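Local coordinates for protein DegT/DnrJ/EryC1/StrS aminotransferase (Brucella abortus 2308, PDB 4QGR) that binds pyridoxal 5'-phosphate and is probably an aminotransferase of the DegT/DnrJ/EryC1 type, at residues 57-62 and 213-218; 167-172 and 185-190. All blocks are in the same frame, centred on the assembly; numbering follows the deposited sequence.

How the interactions relate
Both interactions belong to one mixed sheet. Interaction 1 packs the start of helix 215-224 beside an outer strand, 59-63; interaction 2 lies deeper and pairs two inner strands, 166-170 and the entry to 190-194, the first of which carries the cofactor-contacting D170. Their centres are about 12 Å apart, and along the chain interaction 2 is nested within the loop that interaction 1 closes. They touch directly: V57 CG1 lies 3.4 Å from A186 CB, and L217 CD2 is 3.9 Å from V190 CB. Interaction 2 reaches the cofactor through D170 and A172, whereas in interaction 1 the side chain of I61 lies about 12 Å from the cofactor-binding G66.

Interaction 1. Residues 57-62 and 213-218; sequences VEHVIA and NDAELA
The imidazole of H59 lies against A218 and A215 where the edge strand 59-63 of the large mixed sheet, in a PLP-dependent fold type I aminotransferase, meets the first turn of helix 215-224. A218 CB sits over one face of the ring, a CH-pi contact 4.0 Å from the centroid, while the carbonyl carbon of N213 lies at the ring edge. A215 approaches obliquely, with its CA 3.4 Å from H59 NE2. The CB of H59 points toward the helix segment, and chi1 of -54° sets CG anti to the carbonyl carbon, beside the backbone N, where it meets A218 CB. Deeper in, I61 CD1 extends the apolar surface to A218 CB at 4.1 Å.

The polar part lies just before the strand. N213 OD1 accepts from E58 N at 2.9 Å, nearly in line with the amide C=O (170°), and the two side chains cross at about a right angle. One water joins this exposed margin: it donates to E58 OE1 and to N213 O, and also meets H59 NE2 in the ring plane, so that the imidazole edge is tied to both segments.

Further out, the surroundings are the helix start and strand 208-212, which pairs with 59-63 through backbone bonds of H59 with T212 and I61 with M210. D214, whose N bonds to T212 OG1, is the N-cap of the helix. Its carboxylate accepts a weak bond from E216 N and a straighter one from L217 N, which meets D214 OD1 from above the carboxylate plane at 3.0 Å.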
# COMPACT_ATOMS: atom_id res chain seq x y z
N VAL A 57 14.87 19.31 -1.91
CA VAL A 57 13.46 19.59 -2.20
C VAL A 57 12.80 19.98 -0.89
O VAL A 57 13.18 19.46 0.17
CB VAL A 57 12.73 18.38 -2.82
CG1 VAL A 57 13.43 17.90 -4.08
CG2 VAL A 57 12.62 17.26 -1.83
N GLU A 58 11.84 20.87 -0.97
CA GLU A 58 11.25 21.46 0.25
C GLU A 58 10.32 20.49 0.96
O GLU A 58 10.19 20.56 2.19
CB GLU A 58 10.45 22.70 -0.10
CG GLU A 58 11.29 23.82 -0.68
CD GLU A 58 10.47 25.08 -0.96
OE1 GLU A 58 9.60 25.44 -0.14
OE2 GLU A 58 10.72 25.68 -2.03
N HIS A 59 9.66 19.64 0.21
CA HIS A 59 8.65 18.72 0.78
C HIS A 59 8.93 17.30 0.40
O HIS A 59 9.00 16.99 -0.79
CB HIS A 59 7.22 19.09 0.34
CG HIS A 59 6.86 20.52 0.63
ND1 HIS A 59 6.44 20.95 1.87
CD2 HIS A 59 6.91 21.63 -0.15
CE1 HIS A 59 6.27 22.26 1.86
NE2 HIS A 59 6.53 22.70 0.63
N VAL A 60 9.00 16.41 1.40
CA VAL A 60 9.09 14.96 1.16
C VAL A 60 7.89 14.34 1.84
O VAL A 60 7.64 14.59 3.04
CB VAL A 60 10.35 14.34 1.76
CG1 VAL A 60 10.32 12.80 1.60
CG2 VAL A 60 11.61 14.98 1.13
N ILE A 61 7.13 13.59 1.05
CA ILE A 61 5.90 12.97 1.54
C ILE A 61 6.11 11.45 1.46
O ILE A 61 5.93 10.83 0.39
CB ILE A 61 4.69 13.39 0.71
CG1 ILE A 61 4.55 14.92 0.64
CG2 ILE A 61 3.43 12.76 1.28
CD1 ILE A 61 5.19 15.51 -0.59
N ALA A 62 6.45 10.85 2.59
CA ALA A 62 6.69 9.39 2.63
C ALA A 62 5.37 8.66 2.40
O ALA A 62 4.32 9.17 2.77
CB ALA A 62 7.34 8.99 3.95
N ASN A 213 8.48 20.84 -4.52
CA ASN A 213 8.62 22.18 -3.95
C ASN A 213 7.34 22.97 -3.81
O ASN A 213 7.36 24.08 -3.28
CB ASN A 213 9.61 22.98 -4.77
CG ASN A 213 11.02 22.48 -4.62
OD1 ASN A 213 11.41 22.04 -3.56
ND2 ASN A 213 11.79 22.57 -5.70
N ASP A 214 6.24 22.41 -4.27
CA ASP A 214 4.93 23.07 -4.22
C ASP A 214 4.21 22.71 -2.91
O ASP A 214 3.75 21.57 -2.73
CB ASP A 214 4.15 22.64 -5.44
CG ASP A 214 2.71 23.19 -5.50
OD1 ASP A 214 2.13 23.61 -4.50
OD2 ASP A 214 2.15 23.15 -6.60
N ALA A 215 4.08 23.68 -2.00
CA ALA A 215 3.44 23.41 -0.70
C ALA A 215 1.97 22.95 -0.82
O ALA A 215 1.52 22.10 -0.05
CB ALA A 215 3.52 24.64 0.22
N GLU A 216 1.23 23.52 -1.76
CA GLU A 216 -0.15 23.16 -1.93
C GLU A 216 -0.24 21.71 -2.41
O GLU A 216 -1.03 20.94 -1.90
CB GLU A 216 -0.84 24.08 -2.92
CG GLU A 216 -2.35 23.88 -2.97
CD GLU A 216 -3.08 25.04 -3.66
OE1 GLU A 216 -3.00 26.19 -3.17
OE2 GLU A 216 -3.74 24.78 -4.68
N LEU A 217 0.60 21.35 -3.37
CA LEU A 217 0.59 19.98 -3.89
C LEU A 217 0.96 19.01 -2.77
O LEU A 217 0.35 17.94 -2.64
CB LEU A 217 1.54 19.83 -5.06
CG LEU A 217 1.76 18.40 -5.57
CD1 LEU A 217 0.45 17.77 -6.02
CD2 LEU A 217 2.76 18.41 -6.72
N ALA A 218 1.95 19.37 -1.96
CA ALA A 218 2.37 18.54 -0.82
C ALA A 218 1.18 18.32 0.15
O ALA A 218 0.97 17.24 0.63
CB ALA A 218 3.55 19.20 -0.10
O HOH W 1 7.00 25.27 -0.43

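Interaction 2. Residues 167-172 and 185-190; sequences IIEDAA and GAFGHV. With PLP (pyridoxal-5'-phosphate), chain E.
E169 carries the buried part of this contact, its carboxylate gripped by backbone amides of the loop that leads into strand 190-194, beside a parallel strand pair of the aminotransferase sheet. Its extended chain carries the carboxylate to the amides of G185 and F187. E169 OE1 takes F187 N at 3.0 Å, on its syn side but 32° out of the plane, and a weak bond from G185 N, which also donates to E169 OE2 from above the carboxylate plane. The carboxylate meets the edge of the F187 ring, their planes 67° apart. Nearby D145 OD2 could raise the proton affinity of this acid pair.

In the paired strands, E169 N bonds to V190 O at 2.8 Å, and I168 CG1 lies alongside V190 CG1, 3.8 Å away. Also buried, on the cofactor side, D170 forms an Asx turn with A172 N, while D170 OD2 lies 2.7 Å from PLP N1.

On the exposed side, at G188 and H189, fewer side-chain atoms meet. G188 has positive phi, and a CB there would clash with I167 O. That carbonyl accepts H189 N and, only weakly, V190 N. I167 N donates to H189 ND1 at 3.0 Å, 22° out of the imidazole plane.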
# COMPACT_ATOMS: atom_id res chain seq x y z
N ILE A 167 4.25 16.96 -15.02
CA ILE A 167 5.35 16.01 -15.10
C ILE A 167 5.60 15.38 -13.77
O ILE A 167 5.87 16.07 -12.78
CB ILE A 167 6.67 16.66 -15.58
CG1 ILE A 167 6.49 17.22 -16.99
CG2 ILE A 167 7.79 15.66 -15.57
CD1 ILE A 167 7.63 18.08 -17.43
N ILE A 168 5.52 14.05 -13.77
CA ILE A 168 5.84 13.24 -12.60
C ILE A 168 7.16 12.52 -12.91
O ILE A 168 7.23 11.70 -13.86
CB ILE A 168 4.78 12.18 -12.30
CG1 ILE A 168 3.42 12.81 -12.04
CG2 ILE A 168 5.27 11.32 -11.13
CD1 ILE A 168 2.26 11.82 -12.11
N GLU A 169 8.19 12.81 -12.14
CA GLU A 169 9.48 12.13 -12.34
C GLU A 169 9.39 10.76 -11.65
O GLU A 169 9.20 10.73 -10.45
CB GLU A 169 10.63 12.92 -11.72
CG GLU A 169 11.94 12.13 -11.67
CD GLU A 169 13.10 12.86 -11.03
OE1 GLU A 169 12.82 13.85 -10.34
OE2 GLU A 169 14.29 12.43 -11.24
N ASP A 170 9.47 9.66 -12.40
CA ASP A 170 9.55 8.33 -11.78
C ASP A 170 11.05 8.07 -11.45
O ASP A 170 11.81 7.58 -12.26
CB ASP A 170 8.94 7.24 -12.64
CG ASP A 170 8.94 5.88 -11.96
OD1 ASP A 170 9.50 5.79 -10.82
OD2 ASP A 170 8.39 4.90 -12.54
N ALA A 171 11.43 8.41 -10.22
CA ALA A 171 12.77 8.28 -9.68
C ALA A 171 12.85 7.02 -8.78
O ALA A 171 13.68 6.95 -7.84
CB ALA A 171 13.13 9.54 -8.92
N ALA A 172 12.05 5.99 -9.08
CA ALA A 172 12.10 4.73 -8.36
C ALA A 172 13.53 4.24 -8.29
O ALA A 172 13.93 3.65 -7.27
CB ALA A 172 11.25 3.67 -9.04
N GLY A 185 14.77 13.12 -8.23
CA GLY A 185 13.74 13.39 -7.24
C GLY A 185 13.20 14.81 -7.28
O GLY A 185 12.01 15.05 -6.92
N ALA A 186 14.02 15.73 -7.76
CA ALA A 186 13.74 17.12 -7.73
C ALA A 186 13.33 17.72 -9.11
O ALA A 186 13.22 18.94 -9.25
CB ALA A 186 14.96 17.87 -7.16
N PHE A 187 13.14 16.85 -10.12
CA PHE A 187 12.66 17.24 -11.44
C PHE A 187 11.12 17.16 -11.54
O PHE A 187 10.44 16.57 -10.69
CB PHE A 187 13.32 16.37 -12.50
CG PHE A 187 14.83 16.52 -12.58
CD1 PHE A 187 15.40 17.62 -13.24
CD2 PHE A 187 15.69 15.57 -12.02
CE1 PHE A 187 16.78 17.74 -13.33
CE2 PHE A 187 17.07 15.69 -12.10
CZ PHE A 187 17.62 16.80 -12.76
N GLY A 188 10.58 17.76 -12.59
CA GLY A 188 9.14 17.80 -12.82
C GLY A 188 8.38 18.62 -11.82
O GLY A 188 8.97 19.39 -11.03
N HIS A 189 7.07 18.46 -11.81
CA HIS A 189 6.21 19.08 -10.79
C HIS A 189 6.32 18.34 -9.44
O HIS A 189 6.14 18.92 -8.36
CB HIS A 189 4.75 19.09 -11.28
CG HIS A 189 4.50 20.02 -12.43
ND1 HIS A 189 4.61 19.63 -13.75
CD2 HIS A 189 4.11 21.33 -12.46
CE1 HIS A 189 4.36 20.65 -14.55
NE2 HIS A 189 4.03 21.70 -13.79
N VAL A 190 6.61 17.05 -9.54
CA VAL A 190 6.64 16.15 -8.41
C VAL A 190 7.49 14.94 -8.81
O VAL A 190 7.48 14.51 -9.98
CB VAL A 190 5.19 15.72 -8.01
CG1 VAL A 190 4.55 14.94 -9.13
CG2 VAL A 190 5.09 14.96 -6.71
N1 PLP E . 8.80 2.69 -11.13
C2 PLP E . 9.93 2.06 -11.49
C2A PLP E . 10.80 2.58 -12.61
C3 PLP E . 10.37 0.87 -10.70
O3 PLP E . 11.51 0.28 -11.03
C4 PLP E . 9.45 0.36 -9.65
C4A PLP E . 9.70 -0.75 -8.70
O4A PLP E . 10.80 -0.96 -8.22
C5 PLP E . 8.24 1.14 -9.37
C6 PLP E . 7.98 2.27 -10.14
C5A PLP E . 7.27 0.70 -8.29
O4P PLP E . 7.84 0.80 -6.98
P PLP E . 7.39 -0.22 -5.82
O1P PLP E . 7.88 0.37 -4.50
O2P PLP E . 5.90 -0.42 -5.92
O3P PLP E . 8.20 -1.47 -6.20